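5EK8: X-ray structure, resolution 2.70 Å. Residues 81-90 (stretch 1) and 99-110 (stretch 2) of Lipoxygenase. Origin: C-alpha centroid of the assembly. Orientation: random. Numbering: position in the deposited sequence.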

ATOM      1  N   GLY A  81      15.176  -9.271 -38.592  1.00135.68           N
ATOM      2  CA  GLY A  81      14.660  -8.261 -39.497  1.00135.82           C
ATOM      3  C   GLY A  81      13.368  -8.666 -40.186  1.00136.35           C
ATOM      4  O   GLY A  81      13.142  -8.333 -41.353  1.00136.29           O
ATOM      5  N   THR A  82      12.522  -9.390 -39.460  1.00133.04           N
ATOM      6  CA  THR A  82      11.265  -9.899 -39.995  1.00128.71           C
ATOM      7  C   THR A  82      10.278 -10.045 -38.846  1.00126.90           C
ATOM      8  O   THR A  82      10.695 -10.360 -37.728  1.00128.40           O
ATOM      9  CB  THR A  82      11.462 -11.258 -40.695  1.00121.79           C
ATOM     10  OG1 THR A  82      12.708 -11.264 -41.407  1.00119.01           O
ATOM     11  CG2 THR A  82      10.337 -11.537 -41.663  1.00120.66           C
ATOM     12  N   PRO A  83       8.972  -9.802 -39.099  1.00122.98           N
ATOM     13  CA  PRO A  83       8.008 -10.035 -38.014  1.00117.86           C
ATOM     14  C   PRO A  83       7.939 -11.498 -37.596  1.00114.04           C
ATOM     15  O   PRO A  83       7.960 -12.381 -38.453  1.00115.64           O
ATOM     16  CB  PRO A  83       6.669  -9.584 -38.622  1.00118.42           C
ATOM     17  CG  PRO A  83       6.884  -9.628 -40.098  1.00120.42           C
ATOM     18  CD  PRO A  83       8.313  -9.226 -40.286  1.00120.70           C
ATOM     19  N   SER A  84       7.862 -11.737 -36.291  1.00106.09           N
ATOM     20  CA  SER A  84       7.775 -13.089 -35.751  1.00100.33           C
ATOM     21  C   SER A  84       6.484 -13.775 -36.182  1.00 92.98           C
ATOM     22  O   SER A  84       5.498 -13.108 -36.502  1.00 88.19           O
ATOM     23  CB  SER A  84       7.866 -13.060 -34.225  1.00 98.92           C
ATOM     24  OG  SER A  84       9.121 -12.557 -33.802  1.00 99.37           O
ATOM     25  N   ASP A  85       6.487 -15.106 -36.188  1.00 88.26           N
ATOM     26  CA  ASP A  85       5.290 -15.843 -36.600  1.00 81.75           C
ATOM     27  C   ASP A  85       4.773 -16.768 -35.500  1.00 72.95           C
ATOM     28  O   ASP A  85       5.548 -17.443 -34.842  1.00 73.40           O
ATOM     29  CB  ASP A  85       5.569 -16.653 -37.868  1.00 86.60           C
ATOM     30  CG  ASP A  85       6.093 -15.797 -39.008  1.00 89.70           C
ATOM     31  OD1 ASP A  85       5.360 -14.885 -39.452  1.00 92.61           O
ATOM     32  OD2 ASP A  85       7.233 -16.044 -39.464  1.00 88.81           O
ATOM     33  N   TYR A  86       3.460 -16.806 -35.301  1.00 66.65           N
ATOM     34  CA  TYR A  86       2.884 -17.672 -34.277  1.00 60.91           C
ATOM     35  C   TYR A  86       2.797 -19.120 -34.753  1.00 66.31           C
ATOM     36  O   TYR A  86       2.351 -19.397 -35.870  1.00 69.69           O
ATOM     37  CB  TYR A  86       1.502 -17.167 -33.866  1.00 57.39           C
ATOM     38  CG  TYR A  86       0.696 -18.159 -33.059  1.00 60.94           C
ATOM     39  CD1 TYR A  86       0.978 -18.390 -31.713  1.00 60.31           C
ATOM     40  CD2 TYR A  86      -0.354 -18.865 -33.641  1.00 59.98           C
ATOM     41  CE1 TYR A  86       0.234 -19.295 -30.973  1.00 55.81           C
ATOM     42  CE2 TYR A  86      -1.098 -19.768 -32.913  1.00 59.02           C
ATOM     43  CZ  TYR A  86      -0.803 -19.982 -31.583  1.00 61.90           C
ATOM     44  OH  TYR A  86      -1.555 -20.884 -30.867  1.00 64.73           O
ATOM     45  N   LEU A  87       3.220 -20.042 -33.890  1.00 67.51           N
ATOM     46  CA  LEU A  87       3.310 -21.453 -34.256  1.00 70.14           C
ATOM     47  C   LEU A  87       2.413 -22.358 -33.408  1.00 73.60           C
ATOM     48  O   LEU A  87       1.920 -23.375 -33.900  1.00 73.18           O
ATOM     49  CB  LEU A  87       4.764 -21.932 -34.161  1.00 64.17           C
ATOM     50  CG  LEU A  87       5.771 -21.152 -35.012  1.00 62.68           C
ATOM     51  CD1 LEU A  87       7.140 -21.799 -34.955  1.00 60.21           C
ATOM     52  CD2 LEU A  87       5.291 -21.013 -36.462  1.00 61.62           C
ATOM     53  N   GLY A  88       2.203 -21.995 -32.142  1.00 74.38           N
ATOM     54  CA  GLY A  88       1.377 -22.803 -31.259  1.00 58.39           C
ATOM     55  C   GLY A  88       1.258 -22.310 -29.828  1.00 63.37           C
ATOM     56  O   GLY A  88       2.097 -21.549 -29.348  1.00 66.09           O
ATOM     57  N   LYS A  89       0.209 -22.759 -29.144  1.00 64.06           N
ATOM     58  CA  LYS A  89      -0.070 -22.341 -27.771  1.00 66.12           C
ATOM     59  C   LYS A  89       0.052 -23.496 -26.782  1.00 67.54           C
ATOM     60  O   LYS A  89       0.313 -24.631 -27.172  1.00 71.25           O
ATOM     61  CB  LYS A  89      -1.473 -21.743 -27.674  1.00 68.03           C
ATOM     62  CG  LYS A  89      -1.526 -20.231 -27.682  1.00 70.89           C
ATOM     63  CD  LYS A  89      -2.959 -19.765 -27.875  1.00 74.64           C
ATOM     64  CE  LYS A  89      -3.910 -20.539 -26.975  1.00 74.13           C
ATOM     65  NZ  LYS A  89      -5.330 -20.301 -27.340  1.00 74.00           N
ATOM     66  N   GLY A  90      -0.152 -23.198 -25.501  1.00 67.32           N
ATOM     67  CA  GLY A  90      -0.145 -24.219 -24.469  1.00 66.29           C
ATOM     68  C   GLY A  90       0.206 -23.686 -23.091  1.00 65.15           C
ATOM     69  O   GLY A  90       0.542 -22.510 -22.933  1.00 67.46           O
ATOM     70  N   GLU A  99       4.314 -29.465 -22.833  1.00 69.20           N
ATOM     71  CA  GLU A  99       4.401 -30.185 -24.093  1.00 72.20           C
ATOM     72  C   GLU A  99       3.567 -29.451 -25.146  1.00 71.01           C
ATOM     73  O   GLU A  99       2.439 -29.846 -25.448  1.00 69.64           O
ATOM     74  CB  GLU A  99       3.916 -31.627 -23.916  1.00 75.29           C
ATOM     75  CG  GLU A  99       4.241 -32.566 -25.066  1.00 79.48           C
ATOM     76  CD  GLU A  99       3.772 -33.987 -24.796  1.00 86.18           C
ATOM     77  OE1 GLU A  99       3.279 -34.244 -23.676  1.00 88.26           O
ATOM     78  OE2 GLU A  99       3.899 -34.843 -25.699  1.00 88.14           O
ATOM     79  N   ILE A 100       4.128 -28.372 -25.681  1.00 72.62           N
ATOM     80  CA  ILE A 100       3.466 -27.534 -26.682  1.00 76.11           C
ATOM     81  C   ILE A 100       3.418 -28.174 -28.066  1.00 79.34           C
ATOM     82  O   ILE A 100       4.434 -28.627 -28.581  1.00 79.52           O
ATOM     83  CB  ILE A 100       4.176 -26.169 -26.838  1.00 73.12           C
ATOM     84  CG1 ILE A 100       4.454 -25.526 -25.478  1.00 67.76           C
ATOM     85  CG2 ILE A 100       3.362 -25.239 -27.732  1.00 73.90           C
ATOM     86  CD1 ILE A 100       3.230 -24.997 -24.783  1.00 64.44           C
ATOM     87  N   TYR A 101       2.241 -28.197 -28.677  1.00 84.25           N
ATOM     88  CA  TYR A 101       2.138 -28.602 -30.072  1.00 89.86           C
ATOM     89  C   TYR A 101       2.175 -27.372 -30.972  1.00 93.13           C
ATOM     90  O   TYR A 101       1.288 -26.517 -30.903  1.00 95.56           O
ATOM     91  CB  TYR A 101       0.863 -29.409 -30.312  1.00 97.74           C
ATOM     92  CG  TYR A 101       0.875 -30.763 -29.640  1.00106.41           C
ATOM     93  CD1 TYR A 101       1.430 -31.870 -30.276  1.00110.59           C
ATOM     94  CD2 TYR A 101       0.343 -30.936 -28.369  1.00108.78           C
ATOM     95  CE1 TYR A 101       1.450 -33.113 -29.666  1.00112.82           C
ATOM     96  CE2 TYR A 101       0.358 -32.174 -27.750  1.00111.90           C
ATOM     97  CZ  TYR A 101       0.913 -33.260 -28.404  1.00113.03           C
ATOM     98  OH  TYR A 101       0.929 -34.494 -27.794  1.00113.24           O
ATOM     99  N   TYR A 102       3.207 -27.274 -31.804  1.00 89.71           N
ATOM    100  CA  TYR A 102       3.320 -26.146 -32.726  1.00 85.30           C
ATOM    101  C   TYR A 102       3.474 -26.600 -34.173  1.00 85.50           C
ATOM    102  O   TYR A 102       3.947 -27.702 -34.446  1.00 84.03           O
ATOM    103  CB  TYR A 102       4.487 -25.235 -32.327  1.00 78.71           C
ATOM    104  CG  TYR A 102       5.875 -25.774 -32.614  1.00 75.89           C
ATOM    105  CD1 TYR A 102       6.540 -25.443 -33.790  1.00 73.80           C
ATOM    106  CD2 TYR A 102       6.532 -26.586 -31.697  1.00 76.76           C
ATOM    107  CE1 TYR A 102       7.809 -25.920 -34.053  1.00 75.06           C
ATOM    108  CE2 TYR A 102       7.806 -27.068 -31.952  1.00 76.87           C
ATOM    109  CZ  TYR A 102       8.437 -26.731 -33.133  1.00 78.12           C
ATOM    110  OH  TYR A 102       9.702 -27.201 -33.399  1.00 81.71           O
ATOM    111  N   ASP A 103       3.060 -25.736 -35.096  1.00 87.01           N
ATOM    112  CA  ASP A 103       3.123 -26.029 -36.522  1.00 89.77           C
ATOM    113  C   ASP A 103       4.252 -25.244 -37.181  1.00 89.26           C
ATOM    114  O   ASP A 103       4.249 -24.017 -37.160  1.00 88.87           O
ATOM    115  CB  ASP A 103       1.779 -25.706 -37.185  1.00 91.36           C
ATOM    116  CG  ASP A 103       1.781 -25.964 -38.683  1.00 94.16           C
ATOM    117  OD1 ASP A 103       2.722 -26.609 -39.193  1.00 98.76           O
ATOM    118  OD2 ASP A 103       0.824 -25.529 -39.353  1.00 93.08           O
ATOM    119  N   PRO A 104       5.228 -25.957 -37.766  1.00 90.14           N
ATOM    120  CA  PRO A 104       6.337 -25.296 -38.460  1.00 92.10           C
ATOM    121  C   PRO A 104       5.887 -24.553 -39.714  1.00 94.94           C
ATOM    122  O   PRO A 104       6.573 -23.635 -40.140  1.00 94.55           O
ATOM    123  CB  PRO A 104       7.267 -26.460 -38.827  1.00 89.65           C
ATOM    124  CG  PRO A 104       6.902 -27.559 -37.887  1.00 88.80           C
ATOM    125  CD  PRO A 104       5.426 -27.414 -37.679  1.00 88.85           C
ATOM    126  N   GLU A 105       4.749 -24.934 -40.285  1.00100.40           N
ATOM    127  CA  GLU A 105       4.323 -24.396 -41.575  1.00104.87           C
ATOM    128  C   GLU A 105       3.890 -22.933 -41.532  1.00106.09           C
ATOM    129  O   GLU A 105       3.810 -22.283 -42.575  1.00110.64           O
ATOM    130  CB  GLU A 105       3.187 -25.242 -42.149  1.00109.46           C
ATOM    131  CG  GLU A 105       3.593 -26.659 -42.497  1.00114.50           C
ATOM    132  CD  GLU A 105       2.428 -27.489 -42.994  1.00119.28           C
ATOM    133  OE1 GLU A 105       1.536 -26.928 -43.668  1.00121.22           O
ATOM    134  OE2 GLU A 105       2.400 -28.704 -42.707  1.00121.27           O
ATOM    135  N   LYS A 106       3.616 -22.409 -40.340  1.00 96.33           N
ATOM    136  CA  LYS A 106       3.319 -20.988 -40.210  1.00 93.28           C
ATOM    137  C   LYS A 106       4.617 -20.185 -40.314  1.00 94.39           C
ATOM    138  O   LYS A 106       4.629 -18.966 -40.137  1.00 98.84           O
ATOM    139  CB  LYS A 106       2.585 -20.701 -38.901  1.00 90.55           C
ATOM    140  CG  LYS A 106       1.329 -21.547 -38.714  1.00 89.97           C
ATOM    141  CD  LYS A 106       0.232 -20.800 -37.961  1.00 92.34           C
ATOM    142  CE  LYS A 106      -0.447 -19.765 -38.849  1.00 97.16           C
ATOM    143  NZ  LYS A 106      -1.598 -19.097 -38.176  1.00 98.45           N
ATOM    144  N   ALA A 107       5.708 -20.893 -40.599  1.00 95.87           N
ATOM    145  CA  ALA A 107       6.934 -20.282 -41.094  1.00100.96           C
ATOM    146  C   ALA A 107       6.633 -19.480 -42.343  1.00108.02           C
ATOM    147  O   ALA A 107       6.915 -18.284 -42.420  1.00107.84           O
ATOM    148  CB  ALA A 107       7.972 -21.341 -41.407  1.00104.49           C
ATOM    149  N   GLY A 108       6.060 -20.170 -43.325  1.00112.45           N
ATOM    150  CA  GLY A 108       5.799 -19.593 -44.625  1.00114.88           C
ATOM    151  C   GLY A 108       7.085 -19.372 -45.392  1.00117.17           C
ATOM    152  O   GLY A 108       7.355 -20.058 -46.376  1.00120.78           O
ATOM    153  N   PHE A 109       7.890 -18.425 -44.924  1.00117.99           N
ATOM    154  CA  PHE A 109       9.063 -17.977 -45.667  1.00119.56           C
ATOM    155  C   PHE A 109      10.192 -19.010 -45.701  1.00118.63           C
ATOM    156  O   PHE A 109      10.761 -19.271 -46.763  1.00120.69           O
ATOM    157  CB  PHE A 109       9.592 -16.658 -45.087  1.00122.68           C
ATOM    158  CG  PHE A 109       8.699 -15.468 -45.352  1.00126.84           C
ATOM    159  CD1 PHE A 109       7.512 -15.607 -46.058  1.00129.10           C
ATOM    160  CD2 PHE A 109       9.060 -14.206 -44.902  1.00127.02           C
ATOM    161  CE1 PHE A 109       6.696 -14.515 -46.298  1.00129.66           C
ATOM    162  CE2 PHE A 109       8.250 -13.109 -45.142  1.00126.90           C
ATOM    163  CZ  PHE A 109       7.067 -13.263 -45.841  1.00128.50           C
ATOM    164  N   LYS A 110      10.512 -19.595 -44.550  1.00115.27           N
ATOM    165  CA  LYS A 110      11.671 -20.482 -44.448  1.00113.25           C
ATOM    166  C   LYS A 110      11.317 -21.961 -44.391  1.00106.58           C
ATOM    167  O   LYS A 110      10.147 -22.342 -44.342  1.00102.28           O
ATOM    168  CB  LYS A 110      12.503 -20.135 -43.214  1.00114.62           C
ATOM    169  CG  LYS A 110      11.765 -20.355 -41.916  1.00117.71           C
ATOM    170  CD  LYS A 110      11.660 -19.060 -41.146  1.00121.28           C
ATOM    171  CE  LYS A 110      10.375 -19.016 -40.357  1.00125.55           C
ATOM    172  NZ  LYS A 110      10.230 -20.240 -39.523  1.00129.05           N
TER

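A single hydrogen bond joins the two stretches: Asp103 N donates to Leu87 O at 2.9 Å and is nearly straight. The same carbonyl oxygen, Leu87 O, also lies 3.3 Å from Tyr102 CA, a CA-H...O contact, so one acceptor serves both contacts where the second strand gives way to the turn. The strands run roughly antiparallel, and the rest of the contact is packing.

Leu87 gives up more surface than any other residue here. Its CB points sideways, and the m, t rotamer spreads the branched end along the second stretch: Leu87 CD2 reaches Lys106 CB at 3.7 Å, while Leu87 CB sits 3.8 Å from Tyr102 CB and CD1 meets the Tyr102 ring obliquely. Tyr102 begins by pointing toward the partner, but chi1 of 74° (p) turns the end of the side chain away; CB and the ring atom CD1 both still lie against Leu87, Tyr102 CD1 at 3.9 Å from Leu87 CD1.

Gly88 and Gly90 make the close approach possible. Gly88 CA lies 3.7 Å from Tyr101 O, and a CB there would clash with that oxygen and with Tyr102 CA. Gly90 leaves room for Ile100, whose m, m rotamer brings CD1 to 3.5 Å from Gly90 CA; a CB would strike that methyl, and the backbone angles of Gly90 by themselves call for glycine. The other branch, Ile100 CG2, comes within 3.2 Å of Lys89 O. Lys89 itself points away, and its amine is hydrogen-bonded elsewhere in the structure.

Beyond the strand, Glu105 N donates to Asp103 OD1 (2.8 Å), with Asp103 in the t rotamer, and the turn brings Lys106 back toward stretch 1. Its long aliphatic chain suits an exposed margin: Lys106 CD rests 3.3 Å from Tyr86 O, and Asp85 CB packs 3.4 Å from Lys106 O. Farther out, Thr82 CG2 touches Phe109 CE2 loosely at 4.4 Å.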